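Local coordinates for protein shikimate kinase (Bacteroides thetaiotaomicron, PDB 3VAA) that probably catalyses the ATP-dependent phosphorylation of the 3-hydroxyl group of shikimate, a step of chorismate biosynthesis that uses a magnesium ion, at residues T31-A36 / D155-A160; N86-V91 / I99-G104. All blocks are in the same frame, centred on the assembly; numbering follows the deposited sequence.

Contact 1: residues T31-A36 / D155-A160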
ATOM      1  N   THR A  31       0.407   2.208   3.441  1.00 19.81           N
ATOM      2  CA  THR A  31       0.294   2.993   2.241  1.00 20.26           C
ATOM      3  C   THR A  31       1.655   3.061   1.545  1.00 20.38           C
ATOM      4  O   THR A  31       2.710   2.872   2.174  1.00 21.06           O
ATOM      5  CB  THR A  31      -0.180   4.433   2.541  1.00 22.00           C
ATOM      6  OG1 THR A  31       0.818   5.128   3.289  1.00 24.32           O
ATOM      7  CG2 THR A  31      -1.538   4.444   3.327  1.00 24.31           C
ATOM      8  N   GLY A  32       1.634   3.366   0.260  1.00 20.72           N
ATOM      9  CA  GLY A  32       2.868   3.477  -0.504  1.00 21.88           C
ATOM     10  C   GLY A  32       2.667   3.012  -1.927  1.00 21.32           C
ATOM     11  O   GLY A  32       1.591   2.549  -2.296  1.00 20.28           O
ATOM     12  N   TYR A  33       3.723   3.126  -2.729  1.00 19.80           N
ATOM     13  CA  TYR A  33       3.631   2.816  -4.144  1.00 21.29           C
ATOM     14  C   TYR A  33       3.728   1.331  -4.412  1.00 22.45           C
ATOM     15  O   TYR A  33       4.140   0.569  -3.535  1.00 22.93           O
ATOM     16  CB  TYR A  33       4.775   3.555  -4.868  1.00 22.24           C
ATOM     17  CG  TYR A  33       4.643   3.683  -6.366  1.00 23.32           C
ATOM     18  CD1 TYR A  33       3.547   4.322  -6.946  1.00 25.67           C
ATOM     19  CD2 TYR A  33       5.641   3.198  -7.213  1.00 25.47           C
ATOM     20  CE1 TYR A  33       3.436   4.444  -8.320  1.00 26.52           C
ATOM     21  CE2 TYR A  33       5.544   3.336  -8.588  1.00 23.73           C
ATOM     22  CZ  TYR A  33       4.439   3.952  -9.137  1.00 24.73           C
ATOM     23  OH  TYR A  33       4.369   4.069 -10.504  1.00 26.93           O
ATOM     24  N   MET A  34       3.327   0.916  -5.608  1.00 22.92           N
ATOM     25  CA  MET A  34       3.540  -0.469  -6.020  1.00 24.64           C
ATOM     26  C   MET A  34       5.031  -0.778  -5.901  1.00 25.58           C
ATOM     27  O   MET A  34       5.896   0.049  -6.262  1.00 23.25           O
ATOM     28  CB  MET A  34       3.086  -0.720  -7.467  1.00 26.21           C
ATOM     29  CG  MET A  34       3.738   0.150  -8.510  1.00 29.44           C
ATOM     30  SD  MET A  34       3.283  -0.366 -10.174  1.00 36.74           S
ATOM     31  CE  MET A  34       4.030   0.896 -11.175  1.00 33.27           C
ATOM     32  N   GLY A  35       5.333  -1.966  -5.384  1.00 26.00           N
ATOM     33  CA  GLY A  35       6.704  -2.390  -5.203  1.00 26.56           C
ATOM     34  C   GLY A  35       7.286  -2.052  -3.856  1.00 27.34           C
ATOM     35  O   GLY A  35       8.354  -2.551  -3.519  1.00 28.91           O
ATOM     36  N   ALA A  36       6.593  -1.213  -3.075  1.00 24.77           N
ATOM     37  CA  ALA A  36       7.107  -0.783  -1.754  1.00 23.43           C
ATOM     38  C   ALA A  36       7.184  -1.894  -0.719  1.00 23.53           C
ATOM     39  O   ALA A  36       7.969  -1.811   0.208  1.00 26.25           O
ATOM     40  CB  ALA A  36       6.279   0.379  -1.208  1.00 23.45           C
ATOM     41  N   ASP A 155      12.402   7.295 -14.711  1.00 35.60           N
ATOM     42  CA  ASP A 155      11.681   8.587 -14.756  1.00 37.63           C
ATOM     43  C   ASP A 155      10.199   8.382 -14.439  1.00 35.16           C
ATOM     44  O   ASP A 155       9.584   9.212 -13.769  1.00 34.53           O
ATOM     45  CB  ASP A 155      11.805   9.288 -16.124  1.00 40.12           C
ATOM     46  CG  ASP A 155      13.222   9.783 -16.428  1.00 47.54           C
ATOM     47  OD1 ASP A 155      14.024   9.974 -15.486  1.00 55.08           O
ATOM     48  OD2 ASP A 155      13.527   9.993 -17.628  1.00 55.56           O
ATOM     49  N   PHE A 156       9.618   7.280 -14.915  1.00 34.36           N
ATOM     50  CA  PHE A 156       8.197   6.995 -14.668  1.00 32.58           C
ATOM     51  C   PHE A 156       7.886   6.832 -13.167  1.00 31.28           C
ATOM     52  O   PHE A 156       6.906   7.413 -12.633  1.00 28.14           O
ATOM     53  CB  PHE A 156       7.752   5.759 -15.452  1.00 33.46           C
ATOM     54  CG  PHE A 156       6.281   5.451 -15.311  1.00 33.01           C
ATOM     55  CD1 PHE A 156       5.827   4.588 -14.316  1.00 34.42           C
ATOM     56  CD2 PHE A 156       5.358   6.045 -16.145  1.00 37.01           C
ATOM     57  CE1 PHE A 156       4.487   4.315 -14.174  1.00 35.11           C
ATOM     58  CE2 PHE A 156       4.006   5.772 -16.004  1.00 38.23           C
ATOM     59  CZ  PHE A 156       3.578   4.899 -15.017  1.00 35.46           C
ATOM     60  N   ILE A 157       8.727   6.055 -12.489  1.00 28.25           N
ATOM     61  CA  ILE A 157       8.598   5.839 -11.043  1.00 27.16           C
ATOM     62  C   ILE A 157       8.779   7.154 -10.278  1.00 26.70           C
ATOM     63  O   ILE A 157       7.940   7.538  -9.438  1.00 25.91           O
ATOM     64  CB  ILE A 157       9.657   4.824 -10.558  1.00 25.82           C
ATOM     65  CG1 ILE A 157       9.341   3.446 -11.149  1.00 27.62           C
ATOM     66  CG2 ILE A 157       9.702   4.753  -9.040  1.00 26.97           C
ATOM     67  CD1 ILE A 157      10.475   2.414 -10.972  1.00 27.76           C
ATOM     68  N   ILE A 158       9.867   7.855 -10.579  1.00 28.15           N
ATOM     69  CA  ILE A 158      10.164   9.114  -9.893  1.00 28.45           C
ATOM     70  C   ILE A 158       9.024  10.102 -10.033  1.00 28.84           C
ATOM     71  O   ILE A 158       8.628  10.728  -9.048  1.00 26.85           O
ATOM     72  CB  ILE A 158      11.505   9.742 -10.374  1.00 30.29           C
ATOM     73  CG1 ILE A 158      12.682   8.884  -9.892  1.00 33.16           C
ATOM     74  CG2 ILE A 158      11.655  11.173  -9.855  1.00 32.54           C
ATOM     75  CD1 ILE A 158      14.050   9.281 -10.485  1.00 37.35           C
ATOM     76  N   GLN A 159       8.471  10.231 -11.234  1.00 28.51           N
ATOM     77  CA  GLN A 159       7.357  11.164 -11.452  1.00 30.31           C
ATOM     78  C   GLN A 159       6.088  10.711 -10.747  1.00 29.33           C
ATOM     79  O   GLN A 159       5.326  11.540 -10.237  1.00 28.52           O
ATOM     80  CB  GLN A 159       7.102  11.345 -12.949  1.00 32.71           C
ATOM     81  CG  GLN A 159       8.262  12.078 -13.639  1.00 38.85           C
ATOM     82  CD  GLN A 159       8.288  11.907 -15.159  1.00 46.78           C
ATOM     83  OE1 GLN A 159       7.323  11.445 -15.774  1.00 51.11           O
ATOM     84  NE2 GLN A 159       9.412  12.274 -15.763  1.00 48.60           N
ATOM     85  N   ALA A 160       5.837   9.401 -10.742  1.00 27.15           N
ATOM     86  CA  ALA A 160       4.668   8.877 -10.059  1.00 26.85           C
ATOM     87  C   ALA A 160       4.754   9.199  -8.559  1.00 26.10           C
ATOM     88  O   ALA A 160       3.759   9.600  -7.946  1.00 26.86           O
ATOM     89  CB  ALA A 160       4.533   7.351 -10.293  1.00 26.96           C
TER
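Tyr33 carries this contact almost alone, reaching from the loop after strand 27-31 to the flank of helix 150-168. Its CG stands anti to the backbone N (chi1 -164°), which carries the phenol end to the helix. The tight part lies around Ala160, whose CB sits 3.3 Å from Tyr33 OH and 3.6 Å from Tyr33 CZ. Phe156, one helical turn earlier, brings CE1 to 3.7 Å from the same Tyr33 OH, and the two aromatic side chains cross at about a right angle. Ile157 packs more loosely, its CG2 4.4 Å from Tyr33 CE2. Met34 lies over one face of the tyrosine ring, with CG 3.6 Å above the plane and shifted toward the rim. Leu131 of helix 128-137 touches both Tyr33 and Ile157. Toward solvent the packing thins: Phe156 and Met34 are partly exposed, whereas Tyr33, Ile157 and Ala160 are buried. A type II turn from Tyr33 to Ala36 is closed by Ala36 N to Tyr33 O at 3.1 Å. Gly32, the predicted ATP-binding residues Gly35 and Ala36, and Lys38, which bonds to Gly32 O, are consistent with the P-loop (Walker A) of the nucleoside-monophosphate-kinase-like fold known for shikimate kinases.

Contact 2: residues N86-V91 / I99-G104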
ATOM      1  N   ASN A  86     -15.445   4.013  -0.390  1.00 16.67           N
ATOM      2  CA  ASN A  86     -16.489   3.360   0.365  1.00 16.67           C
ATOM      3  C   ASN A  86     -16.013   2.053   1.019  1.00 17.37           C
ATOM      4  O   ASN A  86     -16.351   1.768   2.160  1.00 18.13           O
ATOM      5  CB  ASN A  86     -17.719   3.127  -0.514  1.00 16.44           C
ATOM      6  CG  ASN A  86     -18.399   4.405  -0.905  1.00 17.49           C
ATOM      7  OD1 ASN A  86     -18.344   5.403  -0.163  1.00 18.26           O
ATOM      8  ND2 ASN A  86     -19.133   4.375  -2.033  1.00 20.06           N
ATOM      9  N   MET A  87     -15.187   1.279   0.313  1.00 16.80           N
ATOM     10  CA  MET A  87     -14.688   0.048   0.873  1.00 18.00           C
ATOM     11  C   MET A  87     -13.638   0.326   1.973  1.00 17.85           C
ATOM     12  O   MET A  87     -13.568  -0.413   2.970  1.00 18.24           O
ATOM     13  CB  MET A  87     -14.144  -0.868  -0.224  1.00 17.14           C
ATOM     14  CG  MET A  87     -15.217  -1.430  -1.172  1.00 20.00           C
ATOM     15  SD  MET A  87     -16.629  -2.192  -0.349  1.00 22.19           S
ATOM     16  CE  MET A  87     -17.802  -0.806  -0.202  1.00 21.11           C
ATOM     17  N   LEU A  88     -12.851   1.373   1.808  1.00 17.40           N
ATOM     18  CA  LEU A  88     -11.920   1.823   2.854  1.00 18.59           C
ATOM     19  C   LEU A  88     -12.721   2.096   4.136  1.00 18.52           C
ATOM     20  O   LEU A  88     -12.316   1.689   5.229  1.00 18.38           O
ATOM     21  CB  LEU A  88     -11.179   3.082   2.430  1.00 19.37           C
ATOM     22  CG  LEU A  88     -10.247   3.725   3.465  1.00 20.27           C
ATOM     23  CD1 LEU A  88      -9.170   2.721   3.914  1.00 22.52           C
ATOM     24  CD2 LEU A  88      -9.600   5.008   2.894  1.00 19.38           C
ATOM     25  N   HIS A  89     -13.873   2.767   4.012  1.00 18.71           N
ATOM     26  CA  HIS A  89     -14.703   3.036   5.180  1.00 20.08           C
ATOM     27  C   HIS A  89     -15.247   1.768   5.825  1.00 21.36           C
ATOM     28  O   HIS A  89     -15.412   1.720   7.039  1.00 25.83           O
ATOM     29  CB  HIS A  89     -15.786   4.076   4.851  1.00 20.49           C
ATOM     30  CG  HIS A  89     -15.242   5.460   4.747  1.00 19.34           C
ATOM     31  ND1 HIS A  89     -15.660   6.484   5.566  1.00 19.87           N
ATOM     32  CD2 HIS A  89     -14.230   5.967   4.001  1.00 21.03           C
ATOM     33  CE1 HIS A  89     -14.978   7.579   5.282  1.00 19.79           C
ATOM     34  NE2 HIS A  89     -14.102   7.296   4.337  1.00 21.29           N
ATOM     35  N   GLU A  90     -15.527   0.751   5.027  1.00 20.55           N
ATOM     36  CA  GLU A  90     -15.979  -0.517   5.575  1.00 20.54           C
ATOM     37  C   GLU A  90     -14.872  -1.229   6.355  1.00 23.28           C
ATOM     38  O   GLU A  90     -15.096  -1.680   7.483  1.00 24.96           O
ATOM     39  CB  GLU A  90     -16.506  -1.442   4.479  1.00 22.93           C
ATOM     40  CG  GLU A  90     -17.816  -1.017   3.886  1.00 23.23           C
ATOM     41  CD  GLU A  90     -18.499  -2.135   3.114  1.00 26.92           C
ATOM     42  OE1 GLU A  90     -17.935  -3.248   3.042  1.00 26.65           O
ATOM     43  OE2 GLU A  90     -19.598  -1.918   2.573  1.00 26.25           O
ATOM     44  N   VAL A  91     -13.675  -1.330   5.756  1.00 21.71           N
ATOM     45  CA  VAL A  91     -12.588  -2.077   6.422  1.00 22.67           C
ATOM     46  C   VAL A  91     -12.090  -1.316   7.635  1.00 22.59           C
ATOM     47  O   VAL A  91     -11.559  -1.910   8.572  1.00 25.49           O
ATOM     48  CB  VAL A  91     -11.421  -2.451   5.455  1.00 21.77           C
ATOM     49  CG1 VAL A  91     -11.952  -3.321   4.289  1.00 23.52           C
ATOM     50  CG2 VAL A  91     -10.707  -1.236   4.917  1.00 19.65           C
ATOM     51  N   ILE A  99      -4.193  -3.540   7.403  1.00 24.47           N
ATOM     52  CA  ILE A  99      -4.841  -3.244   6.143  1.00 23.85           C
ATOM     53  C   ILE A  99      -3.904  -2.586   5.142  1.00 23.43           C
ATOM     54  O   ILE A  99      -3.333  -1.551   5.409  1.00 23.34           O
ATOM     55  CB  ILE A  99      -6.042  -2.288   6.350  1.00 22.76           C
ATOM     56  CG1 ILE A  99      -7.058  -2.922   7.300  1.00 25.88           C
ATOM     57  CG2 ILE A  99      -6.658  -1.933   4.981  1.00 23.66           C
ATOM     58  CD1 ILE A  99      -8.126  -1.994   7.839  1.00 24.31           C
ATOM     59  N   SER A 100      -3.746  -3.211   3.989  1.00 23.67           N
ATOM     60  CA  SER A 100      -2.950  -2.649   2.914  1.00 22.90           C
ATOM     61  C   SER A 100      -3.884  -1.932   1.926  1.00 23.46           C
ATOM     62  O   SER A 100      -4.990  -2.410   1.634  1.00 24.77           O
ATOM     63  CB  SER A 100      -2.175  -3.727   2.194  1.00 26.13           C
ATOM     64  OG  SER A 100      -1.498  -3.152   1.106  1.00 29.98           O
ATOM     65  N   THR A 101      -3.450  -0.778   1.440  1.00 23.31           N
ATOM     66  CA  THR A 101      -4.245   0.021   0.519  1.00 23.07           C
ATOM     67  C   THR A 101      -3.552   0.102  -0.849  1.00 24.91           C
ATOM     68  O   THR A 101      -2.346  -0.067  -0.951  1.00 26.15           O
ATOM     69  CB  THR A 101      -4.497   1.450   1.086  1.00 24.14           C
ATOM     70  OG1 THR A 101      -3.246   2.116   1.273  1.00 26.41           O
ATOM     71  CG2 THR A 101      -5.209   1.370   2.410  1.00 24.57           C
ATOM     72  N   GLY A 102      -4.332   0.326  -1.899  1.00 24.87           N
ATOM     73  CA  GLY A 102      -3.768   0.471  -3.242  1.00 26.76           C
ATOM     74  C   GLY A 102      -2.933   1.740  -3.295  1.00 24.18           C
ATOM     75  O   GLY A 102      -3.142   2.680  -2.516  1.00 25.15           O
ATOM     76  N   GLY A 103      -2.026   1.795  -4.249  1.00 25.29           N
ATOM     77  CA  GLY A 103      -1.115   2.926  -4.375  1.00 24.29           C
ATOM     78  C   GLY A 103      -1.760   4.273  -4.566  1.00 25.47           C
ATOM     79  O   GLY A 103      -1.174   5.290  -4.199  1.00 27.18           O
ATOM     80  N   GLY A 104      -2.948   4.295  -5.156  1.00 24.04           N
ATOM     81  CA  GLY A 104      -3.646   5.543  -5.412  1.00 24.99           C
ATOM     82  C   GLY A 104      -4.612   5.980  -4.355  1.00 24.13           C
ATOM     83  O   GLY A 104      -4.998   7.157  -4.324  1.00 25.75           O
TER
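Helix-on-sheet packing joins Val91 and Leu88, at the end of helix 68-91, to Ile99 and Thr101, on and just after strand 97-100 of the central parallel sheet in this P-loop kinase fold. All four residues are buried, and no hydrogen bond crosses between the segments; methyl groups do most of the touching. Leu88 and Val91, three residues apart on the helix, meet Thr101 and Ile99 respectively, Leu88 only with the end of its side chain. The Leu88 end of the contact is loose: Leu88 CD1 comes no nearer than 4.4 Å to Thr101 CG2. Thr101 turns its methyl to the helix while its OG1 bonds to Leu30 O of strand 27-31, which satisfies the buried hydroxyl; its own carbonyl accepts a bond from Lys38, a predicted ATP-binding residue. Beyond it the chain runs into Gly102-Gly104, where Gly103 is predicted to bind substrate. Phe29 of the neighbouring strand touches both Leu88 and Ile99 and continues the apolar layer. At the Val91 end the fit is closer. Ile99 CG1 lies beside the backbone N (chi1 -59°), anti to the carbonyl carbon, and the extended chain beyond carries CD1 to the helix terminus, 4.0 Å from Val91 CG2 and 3.5 Å from Val91 O.

Along the chain the order is 31-36, 86-91, 99-104, 155-160, so contact 2 falls wholly between the two segments of contact 1. Their centres lie about 18 Å apart, on opposite sides of the chain's centre. What joins them is the central parallel sheet: strands 27-31 and 97-100 are neighbours in it, and the two chain segments lie close together where the strands end, with Thr31 CG2 packed 3.5 Å from Thr101 OG1. Contact 1 ties the first loop to helix 150-168, and contact 2 ties the second strand to helix 68-91. Lys38 bonds to carbonyls of both loops, and Tyr168 touches Tyr33 and bonds to Gly103 O, consistent with predicted ATP and shikimate sites lying side by side.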